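Local atomic coordinates of heme-binding protein A / AI-2 binding protein A (Helicobacter pylori SS1, PDB entry 6OFQ), a protein that binds peptides such as STSA in the periplasm and probably delivers them to an ABC transporter for import. Residues A[336-341]-A[437-442]; A[342-347]-A[482-487]; A[293-298]-A[424-429]. All coordinates share one frame; numbering follows the deposited sequence.

How the contacts relate
The three contacts illustrate how one mixed sheet can be covered in successive layers. Contact 3 pairs strands 292-298 and 423-429 of that sheet; contact 1 sets helix 436-443, which follows the second of these strands, against the loop after strand 332-334; contact 2 carries the same loop on to helix 477-494. Along the chain the first segments run 293-298, 336-341, 342-347 and the second ones 424-429, 437-442, 482-487, so the contacts cross in sequence. Centres of contacts 1 and 2 lie about 9 Å apart and those of 1 and 3 about 11 Å, both pairs touching, whereas contacts 2 and 3 stay about 7 Å apart at their nearest atoms. Contact 1 thus bridges sheet and outer helix.

Contact 1: residues A[336-341]-A[437-442]; sequences VNPFPP and NFLYTL
Phe339 lays its CB on the ring of Phe438, a CH-pi contact in which the methylene stands 3.6 Å from the ring centroid and 17° off the ring normal. The CB is shifted somewhat toward the rim, nearest to Phe438 CG. The ring of Phe339 itself goes another way: its CG sits between the backbone N and the carbonyl carbon (chi1 63°), and its CE1 lies 4.0 Å from Leu439 CD1. The second methyl, Leu439 CD2, lies 3.7 Å from Pro338 CG and also near the Phe339 ring. On Phe438 the far end of the ring is met by Pro340, whose CD is 3.6 Å from Phe438 CZ, the two side chains crossing at about a right angle. Carbonyl oxygen O of Pro338 completes the group, 3.4 Å from Phe438 CD2. The union is therefore one of shape, with 245 Å² buried and apolar side chains doing the work. Trp428 meets the Phe438 ring edge-to-face, and Leu439 also touches Phe464 and Leu468 of helix 462-473. This is hydrophobic packing of a proline-rich loop on a short helix, within a periplasmic binding protein of the family 5 solute-binding group.

Contact 2: residues A[342-347]-A[482-487]; sequences TIWGYN and ALYLKA
Leu485 and Asn347 meet through both an apolar branch and a polar end. Methyl CD2 of Leu485 rests 3.5 Å from Asn347 CA and 3.6 Å from Asn347 CB, and it also touches the carbonyl O of Gly345, at 3.6 Å. Beyond this methyl the Asn347 side chain extends with CG anti to the backbone N, and its ND2 donates to Leu485 O at 3.1 Å. The bond is moderately bent, with an N-H...O angle of 147°. The acceptor lies close to the amide plane of Asn347, while the donor is tilted 33° from the plane of the Leu485 carbonyl. The other amide atom, OD1, accepts from the backbone N of Asn349, so both ends of the amide are engaged and its rotation is defined.

Tyr484, one residue earlier on helix 477-494, takes the other flank of the loop. The six-membered ring of Trp344 comes to it obliquely, the planes inclined at 57°, and Trp344 CH2 is 3.9 Å from Tyr484 CE2. The Trp344 atoms arrive at the edge of the tyrosine ring, near its plane. The Tyr484 hydroxyl is hydrogen-bonded to Arg480 of its own helix. Between the two flanks Gly345 takes a positive phi in a type II turn running from Ile343 to Tyr346.

Chemically, the one amide-to-carbonyl bond gives direction to a largely apolar contact, and Gln488, which hydrogen-bonds both Gly345 O and Asn347 N, adds a second polar tie between loop and helix.

Contact 3: residues A[293-298]-A[424-429]; sequences ASWLSL and AFAGWM
The indole of Trp295 has Ala426 CB over one face, 3.6 Å from the centroid of its five-membered ring, a CH-pi contact shifted toward the rim. Gly427 N lies over the same face, farther off. At the edge, in the ring plane, is Trp428 CB, 3.8 Å from Trp295 CH2. In Trp295, chi1 of 66° puts CG between the backbone N and the carbonyl carbon; with chi2 near 91° the indole lies over Ala426 and Gly427. The side chains of Trp295 and Trp428 run side by side, pointing the same way.

Beneath the ring the strands are antiparallel. Three hydrogen-bonded pairs, Ala293 with Trp428, Trp295 with Ala426 and Ser297 with Ala424, each supply two backbone bonds. Ser297 N to Ala424 O is 2.8 Å. Ala424 N to Ser297 O is 3.1 Å. The non-hydrogen-bonded pairs Ser294-Gly427 and Leu296-Phe425 alternate with them, and Gly427 CA makes a CA-H...O contact with Ala293 O at 3.2 Å.

Trp428 NE1 is hydrogen-bonded to Asn437 OD1. Strand 292-298 also pairs with strand 497-510, whose Tyr497 meets Trp295 edge-to-face, and strand 423-429 with strand 373-380, while Trp295 and Trp428 pack against Leu442 of helix 436-443.

Contact 1: residues A[336-341]-A[437-442]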
loop_
_atom_site.group_PDB
_atom_site.type_symbol
_atom_site.label_atom_id
_atom_site.label_comp_id
_atom_site.label_asym_id
_atom_site.label_seq_id
_atom_site.Cartn_x
_atom_site.Cartn_y
_atom_site.Cartn_z
ATOM N N VAL A 336 15.407 -10.523 -2.903
ATOM C CA VAL A 336 15.726 -11.830 -2.345
ATOM C C VAL A 336 14.588 -12.272 -1.426
ATOM O O VAL A 336 13.959 -13.285 -1.696
ATOM C CB VAL A 336 17.053 -11.777 -1.582
ATOM C CG1 VAL A 336 17.376 -13.159 -1.045
ATOM C CG2 VAL A 336 18.175 -11.335 -2.547
ATOM N N ASN A 337 14.288 -11.547 -0.366
ATOM C CA ASN A 337 13.187 -11.828 0.573
ATOM C C ASN A 337 11.939 -11.046 0.209
ATOM O O ASN A 337 11.962 -10.091 -0.587
ATOM C CB ASN A 337 13.622 -11.503 2.014
ATOM C CG ASN A 337 14.878 -12.282 2.410
ATOM O OD1 ASN A 337 14.828 -13.524 2.340
ATOM N ND2 ASN A 337 15.982 -11.584 2.713
ATOM N N PRO A 338 10.796 -11.365 0.833
ATOM C CA PRO A 338 9.549 -10.686 0.433
ATOM C C PRO A 338 9.468 -9.215 0.746
ATOM O O PRO A 338 8.614 -8.552 0.185
ATOM C CB PRO A 338 8.452 -11.421 1.167
ATOM C CG PRO A 338 9.059 -12.782 1.396
ATOM C CD PRO A 338 10.521 -12.547 1.680
ATOM N N PHE A 339 10.330 -8.695 1.604
ATOM C CA PHE A 339 10.344 -7.288 2.015
ATOM C C PHE A 339 11.759 -6.725 1.876
ATOM O O PHE A 339 12.723 -7.486 1.896
ATOM C CB PHE A 339 9.763 -7.123 3.415
ATOM C CG PHE A 339 10.550 -7.818 4.477
ATOM C CD1 PHE A 339 10.239 -9.089 4.901
ATOM C CD2 PHE A 339 11.507 -7.134 5.203
ATOM C CE1 PHE A 339 10.973 -9.688 5.924
ATOM C CE2 PHE A 339 12.247 -7.717 6.204
ATOM C CZ PHE A 339 11.957 -8.977 6.620
ATOM N N PRO A 340 11.895 -5.405 1.792
ATOM C CA PRO A 340 13.199 -4.803 1.484
ATOM C C PRO A 340 14.096 -4.696 2.718
ATOM O O PRO A 340 13.601 -4.653 3.856
ATOM C CB PRO A 340 12.830 -3.446 0.909
ATOM C CG PRO A 340 11.542 -3.095 1.578
ATOM C CD PRO A 340 10.807 -4.427 1.640
ATOM N N PRO A 341 15.408 -4.534 2.481
ATOM C CA PRO A 341 16.396 -4.503 3.551
ATOM C C PRO A 341 16.401 -3.217 4.367
ATOM O O PRO A 341 17.124 -3.164 5.363
ATOM C CB PRO A 341 17.723 -4.765 2.841
ATOM C CG PRO A 341 17.480 -4.434 1.463
ATOM C CD PRO A 341 16.050 -4.677 1.158
ATOM N N ASN A 437 3.763 -6.728 8.043
ATOM C CA ASN A 437 2.973 -5.990 7.021
ATOM C C ASN A 437 3.228 -6.583 5.622
ATOM O O ASN A 437 2.431 -6.268 4.706
ATOM C CB ASN A 437 3.305 -4.501 7.110
ATOM C CG ASN A 437 2.605 -3.642 6.050
ATOM O OD1 ASN A 437 3.296 -3.081 5.175
ATOM N ND2 ASN A 437 1.309 -3.514 6.092
ATOM N N PHE A 438 4.350 -7.289 5.427
ATOM C CA PHE A 438 4.585 -8.000 4.175
ATOM C C PHE A 438 4.263 -9.470 4.383
ATOM O O PHE A 438 3.446 -10.077 3.633
ATOM C CB PHE A 438 6.015 -7.857 3.602
ATOM C CG PHE A 438 6.383 -6.456 3.126
ATOM C CD1 PHE A 438 6.564 -5.374 4.012
ATOM C CD2 PHE A 438 6.704 -6.268 1.783
ATOM C CE1 PHE A 438 6.987 -4.143 3.498
ATOM C CE2 PHE A 438 7.100 -5.017 1.307
ATOM C CZ PHE A 438 7.273 -3.969 2.171
ATOM N N LEU A 439 4.982 -10.120 5.284
ATOM C CA LEU A 439 4.886 -11.550 5.409
ATOM C C LEU A 439 3.481 -12.010 5.796
ATOM O O LEU A 439 2.970 -12.966 5.198
ATOM C CB LEU A 439 5.885 -12.083 6.411
ATOM C CG LEU A 439 7.356 -11.755 6.099
ATOM C CD1 LEU A 439 8.217 -12.218 7.275
ATOM C CD2 LEU A 439 7.779 -12.424 4.799
ATOM N N TYR A 440 2.822 -11.395 6.754
ATOM C CA TYR A 440 1.512 -11.882 7.162
ATOM C C TYR A 440 0.421 -11.363 6.256
ATOM O O TYR A 440 -0.461 -12.111 5.769
ATOM C CB TYR A 440 1.215 -11.552 8.631
ATOM C CG TYR A 440 0.091 -12.413 9.192
ATOM C CD1 TYR A 440 0.397 -13.703 9.572
ATOM C CD2 TYR A 440 -1.210 -11.980 9.276
ATOM C CE1 TYR A 440 -0.578 -14.562 10.050
ATOM C CE2 TYR A 440 -2.203 -12.848 9.793
ATOM C CZ TYR A 440 -1.816 -14.112 10.144
ATOM O OH TYR A 440 -2.709 -15.085 10.689
ATOM N N THR A 441 0.482 -10.088 5.924
ATOM C CA THR A 441 -0.591 -9.506 5.144
ATOM C C THR A 441 -0.649 -10.069 3.735
ATOM O O THR A 441 -1.731 -10.095 3.145
ATOM C CB THR A 441 -0.360 -7.993 5.120
ATOM O OG1 THR A 441 -0.316 -7.541 6.474
ATOM C CG2 THR A 441 -1.495 -7.193 4.429
ATOM N N LEU A 442 0.504 -10.442 3.163
ATOM C CA LEU A 442 0.578 -10.877 1.755
ATOM C C LEU A 442 0.806 -12.345 1.548
ATOM O O LEU A 442 0.582 -12.865 0.455
ATOM C CB LEU A 442 1.644 -10.118 0.939
ATOM C CG LEU A 442 1.586 -8.608 1.135
ATOM C CD1 LEU A 442 2.797 -7.978 0.445
ATOM C CD2 LEU A 442 0.305 -7.964 0.642
#

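Contact 2: residues A[342-347]-A[482-487]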
loop_
_atom_site.group_PDB
_atom_site.type_symbol
_atom_site.label_atom_id
_atom_site.label_comp_id
_atom_site.label_asym_id
_atom_site.label_seq_id
_atom_site.Cartn_x
_atom_site.Cartn_y
_atom_site.Cartn_z
ATOM N N THR A 342 15.575 -2.257 3.973
ATOM C CA THR A 342 15.302 -1.076 4.806
ATOM C C THR A 342 14.446 -1.421 6.026
ATOM O O THR A 342 14.335 -0.530 6.848
ATOM C CB THR A 342 14.617 -0.025 3.953
ATOM O OG1 THR A 342 13.639 -0.706 3.116
ATOM C CG2 THR A 342 15.630 0.624 3.051
ATOM N N ILE A 343 13.904 -2.616 6.145
ATOM C CA ILE A 343 13.158 -3.023 7.309
ATOM C C ILE A 343 14.024 -4.023 8.079
ATOM O O ILE A 343 14.636 -4.925 7.521
ATOM C CB ILE A 343 11.818 -3.607 6.857
ATOM C CG1 ILE A 343 11.025 -2.597 6.048
ATOM C CG2 ILE A 343 11.014 -4.104 8.061
ATOM C CD1 ILE A 343 9.739 -3.162 5.495
ATOM N N TRP A 344 13.905 -3.886 9.400
ATOM C CA TRP A 344 14.534 -4.846 10.259
ATOM C C TRP A 344 14.058 -6.277 10.065
ATOM O O TRP A 344 12.928 -6.507 9.600
ATOM C CB TRP A 344 14.347 -4.477 11.728
ATOM C CG TRP A 344 12.926 -4.524 12.275
ATOM C CD1 TRP A 344 12.010 -3.520 12.207
ATOM C CD2 TRP A 344 12.256 -5.651 12.840
ATOM N NE1 TRP A 344 10.818 -3.913 12.790
ATOM C CE2 TRP A 344 10.954 -5.215 13.191
ATOM C CE3 TRP A 344 12.619 -6.981 13.116
ATOM C CZ2 TRP A 344 10.019 -6.010 13.813
ATOM C CZ3 TRP A 344 11.635 -7.770 13.769
ATOM C CH2 TRP A 344 10.375 -7.305 14.046
ATOM N N GLY A 345 14.900 -7.262 10.382
ATOM C CA GLY A 345 14.493 -8.653 10.296
ATOM C C GLY A 345 14.759 -9.324 8.965
ATOM O O GLY A 345 14.586 -10.537 8.812
ATOM N N TYR A 346 15.270 -8.571 7.991
ATOM C CA TYR A 346 15.617 -9.063 6.678
ATOM C C TYR A 346 16.705 -10.120 6.786
ATOM O O TYR A 346 17.656 -9.943 7.574
ATOM C CB TYR A 346 16.160 -7.931 5.821
ATOM C CG TYR A 346 16.492 -8.211 4.380
ATOM C CD1 TYR A 346 17.755 -8.650 3.973
ATOM C CD2 TYR A 346 15.561 -7.979 3.397
ATOM C CE1 TYR A 346 18.089 -8.864 2.666
ATOM C CE2 TYR A 346 15.841 -8.266 2.058
ATOM C CZ TYR A 346 17.100 -8.640 1.702
ATOM O OH TYR A 346 17.367 -8.882 0.379
ATOM N N ASN A 347 16.547 -11.225 6.054
ATOM C CA ASN A 347 17.470 -12.319 6.178
ATOM C C ASN A 347 18.560 -12.098 5.124
ATOM O O ASN A 347 18.418 -12.442 3.940
ATOM C CB ASN A 347 16.760 -13.659 5.987
ATOM C CG ASN A 347 17.642 -14.830 6.348
ATOM O OD1 ASN A 347 18.854 -14.725 6.144
ATOM N ND2 ASN A 347 17.095 -15.923 6.845
ATOM N N ALA A 482 14.351 -13.471 15.108
ATOM C CA ALA A 482 14.724 -14.876 14.932
ATOM C C ALA A 482 13.686 -15.696 14.248
ATOM O O ALA A 482 13.939 -16.502 13.346
ATOM C CB ALA A 482 15.137 -15.481 16.281
ATOM N N LEU A 483 12.426 -15.424 14.577
ATOM C CA LEU A 483 11.296 -16.115 13.935
ATOM C C LEU A 483 11.134 -15.685 12.470
ATOM O O LEU A 483 10.882 -16.525 11.592
ATOM C CB LEU A 483 10.011 -15.864 14.736
ATOM C CG LEU A 483 10.000 -16.475 16.151
ATOM C CD1 LEU A 483 8.998 -15.753 17.071
ATOM C CD2 LEU A 483 9.604 -17.930 16.024
ATOM N N TYR A 484 11.288 -14.389 12.220
ATOM C CA TYR A 484 11.143 -13.944 10.838
ATOM C C TYR A 484 12.286 -14.407 9.924
ATOM O O TYR A 484 12.043 -14.736 8.747
ATOM C CB TYR A 484 11.030 -12.423 10.738
ATOM C CG TYR A 484 9.717 -11.879 11.249
ATOM C CD1 TYR A 484 8.530 -12.470 10.838
ATOM C CD2 TYR A 484 9.673 -10.792 12.076
ATOM C CE1 TYR A 484 7.296 -11.952 11.277
ATOM C CE2 TYR A 484 8.466 -10.325 12.546
ATOM C CZ TYR A 484 7.260 -10.861 12.117
ATOM O OH TYR A 484 6.068 -10.359 12.622
ATOM N N LEU A 485 13.478 -14.603 10.494
ATOM C CA LEU A 485 14.584 -15.161 9.719
ATOM C C LEU A 485 14.213 -16.551 9.223
ATOM O O LEU A 485 14.453 -16.915 8.055
ATOM C CB LEU A 485 15.883 -15.125 10.510
ATOM C CG LEU A 485 16.518 -13.792 10.793
ATOM C CD1 LEU A 485 17.676 -13.839 11.776
ATOM C CD2 LEU A 485 16.988 -13.087 9.550
ATOM N N LYS A 486 13.662 -17.361 10.129
ATOM C CA LYS A 486 13.292 -18.719 9.777
ATOM C C LYS A 486 12.143 -18.683 8.775
ATOM O O LYS A 486 12.131 -19.479 7.822
ATOM C CB LYS A 486 12.895 -19.562 11.015
ATOM C CG LYS A 486 14.000 -19.797 12.027
ATOM C CD LYS A 486 13.527 -20.513 13.289
ATOM C CE LYS A 486 14.716 -20.510 14.255
ATOM N NZ LYS A 486 14.183 -20.714 15.631
ATOM N N ALA A 487 11.162 -17.799 8.978
ATOM C CA ALA A 487 10.082 -17.717 8.015
ATOM C C ALA A 487 10.606 -17.436 6.596
ATOM O O ALA A 487 10.107 -17.974 5.600
ATOM C CB ALA A 487 9.018 -16.720 8.457
#

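Contact 3: residues A[293-298]-A[424-429]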
loop_
_atom_site.group_PDB
_atom_site.type_symbol
_atom_site.label_atom_id
_atom_site.label_comp_id
_atom_site.label_asym_id
_atom_site.label_seq_id
_atom_site.Cartn_x
_atom_site.Cartn_y
_atom_site.Cartn_z
ATOM N N ALA A 293 8.638 -3.426 -2.737
ATOM C CA ALA A 293 9.031 -4.685 -3.342
ATOM C C ALA A 293 8.142 -4.932 -4.559
ATOM O O ALA A 293 6.966 -4.541 -4.559
ATOM C CB ALA A 293 8.940 -5.858 -2.381
ATOM N N SER A 294 8.712 -5.519 -5.610
ATOM C CA SER A 294 8.016 -5.852 -6.868
ATOM C C SER A 294 8.397 -7.271 -7.254
ATOM O O SER A 294 9.559 -7.629 -7.255
ATOM C CB SER A 294 8.483 -4.843 -7.950
ATOM O OG SER A 294 7.794 -5.107 -9.160
ATOM N N TRP A 295 7.390 -8.054 -7.663
ATOM C CA TRP A 295 7.612 -9.514 -7.870
ATOM C C TRP A 295 6.598 -10.050 -8.866
ATOM O O TRP A 295 5.728 -9.311 -9.318
ATOM C CB TRP A 295 7.622 -10.311 -6.554
ATOM C CG TRP A 295 6.322 -10.358 -5.821
ATOM C CD1 TRP A 295 5.352 -11.291 -5.948
ATOM C CD2 TRP A 295 5.815 -9.389 -4.908
ATOM N NE1 TRP A 295 4.293 -11.008 -5.119
ATOM C CE2 TRP A 295 4.550 -9.842 -4.453
ATOM C CE3 TRP A 295 6.314 -8.209 -4.370
ATOM C CZ2 TRP A 295 3.791 -9.131 -3.535
ATOM C CZ3 TRP A 295 5.568 -7.514 -3.475
ATOM C CH2 TRP A 295 4.308 -7.960 -3.082
ATOM N N LEU A 296 6.756 -11.301 -9.211
ATOM C CA LEU A 296 5.782 -11.964 -10.036
ATOM C C LEU A 296 4.995 -12.916 -9.140
ATOM O O LEU A 296 5.598 -13.827 -8.539
ATOM C CB LEU A 296 6.520 -12.629 -11.180
ATOM C CG LEU A 296 5.682 -13.331 -12.244
ATOM C CD1 LEU A 296 4.899 -12.339 -13.103
ATOM C CD2 LEU A 296 6.572 -14.176 -13.148
ATOM N N SER A 297 3.691 -12.728 -8.985
ATOM C CA SER A 297 2.805 -13.699 -8.333
ATOM C C SER A 297 2.697 -14.936 -9.232
ATOM O O SER A 297 2.614 -14.754 -10.457
ATOM C CB SER A 297 1.356 -13.177 -8.162
ATOM O OG SER A 297 1.295 -12.074 -7.263
ATOM N N LEU A 298 2.750 -16.118 -8.623
ATOM C CA LEU A 298 2.484 -17.394 -9.294
ATOM C C LEU A 298 1.333 -17.998 -8.515
ATOM O O LEU A 298 1.389 -18.153 -7.297
ATOM C CB LEU A 298 3.687 -18.319 -9.175
ATOM C CG LEU A 298 5.005 -17.817 -9.768
ATOM C CD1 LEU A 298 6.170 -18.727 -9.510
ATOM C CD2 LEU A 298 4.856 -17.519 -11.267
ATOM N N ALA A 424 1.161 -12.849 -12.500
ATOM C CA ALA A 424 0.794 -11.433 -12.567
ATOM C C ALA A 424 1.903 -10.641 -11.861
ATOM O O ALA A 424 2.471 -11.139 -10.887
ATOM C CB ALA A 424 -0.524 -11.227 -11.841
ATOM N N PHE A 425 2.179 -9.452 -12.340
ATOM C CA PHE A 425 3.032 -8.553 -11.555
ATOM C C PHE A 425 2.337 -8.121 -10.265
ATOM O O PHE A 425 1.122 -7.903 -10.258
ATOM C CB PHE A 425 3.418 -7.338 -12.393
ATOM C CG PHE A 425 4.361 -7.625 -13.522
ATOM C CD1 PHE A 425 5.686 -7.872 -13.326
ATOM C CD2 PHE A 425 3.896 -7.765 -14.785
ATOM C CE1 PHE A 425 6.570 -8.082 -14.365
ATOM C CE2 PHE A 425 4.742 -8.014 -15.844
ATOM C CZ PHE A 425 6.065 -8.210 -15.623
ATOM N N ALA A 426 3.144 -8.003 -9.209
ATOM C CA ALA A 426 2.594 -7.596 -7.935
ATOM C C ALA A 426 3.602 -6.626 -7.340
ATOM O O ALA A 426 4.812 -6.699 -7.606
ATOM C CB ALA A 426 2.506 -8.803 -7.013
ATOM N N GLY A 427 3.161 -5.731 -6.491
ATOM C CA GLY A 427 4.045 -4.814 -5.782
ATOM C C GLY A 427 3.372 -4.405 -4.487
ATOM O O GLY A 427 2.142 -4.322 -4.322
ATOM N N TRP A 428 4.236 -3.972 -3.579
ATOM C CA TRP A 428 3.810 -3.495 -2.267
ATOM C C TRP A 428 4.733 -2.413 -1.746
ATOM O O TRP A 428 5.985 -2.501 -1.862
ATOM C CB TRP A 428 3.849 -4.614 -1.241
ATOM C CG TRP A 428 3.164 -4.371 0.065
ATOM C CD1 TRP A 428 3.755 -4.212 1.297
ATOM C CD2 TRP A 428 1.766 -4.420 0.292
ATOM N NE1 TRP A 428 2.800 -4.164 2.271
ATOM C CE2 TRP A 428 1.563 -4.283 1.674
ATOM C CE3 TRP A 428 0.650 -4.538 -0.556
ATOM C CZ2 TRP A 428 0.303 -4.241 2.229
ATOM C CZ3 TRP A 428 -0.586 -4.534 0.015
ATOM C CH2 TRP A 428 -0.752 -4.423 1.391
ATOM N N MET A 429 4.149 -1.375 -1.218
ATOM C CA MET A 429 4.841 -0.345 -0.436
ATOM C C MET A 429 4.463 -0.596 1.013
ATOM O O MET A 429 3.281 -0.709 1.372
ATOM C CB MET A 429 4.265 1.005 -0.855
ATOM C CG MET A 429 4.628 2.167 0.043
ATOM S SD MET A 429 6.418 2.448 0.119
ATOM C CE MET A 429 6.531 3.615 1.494
#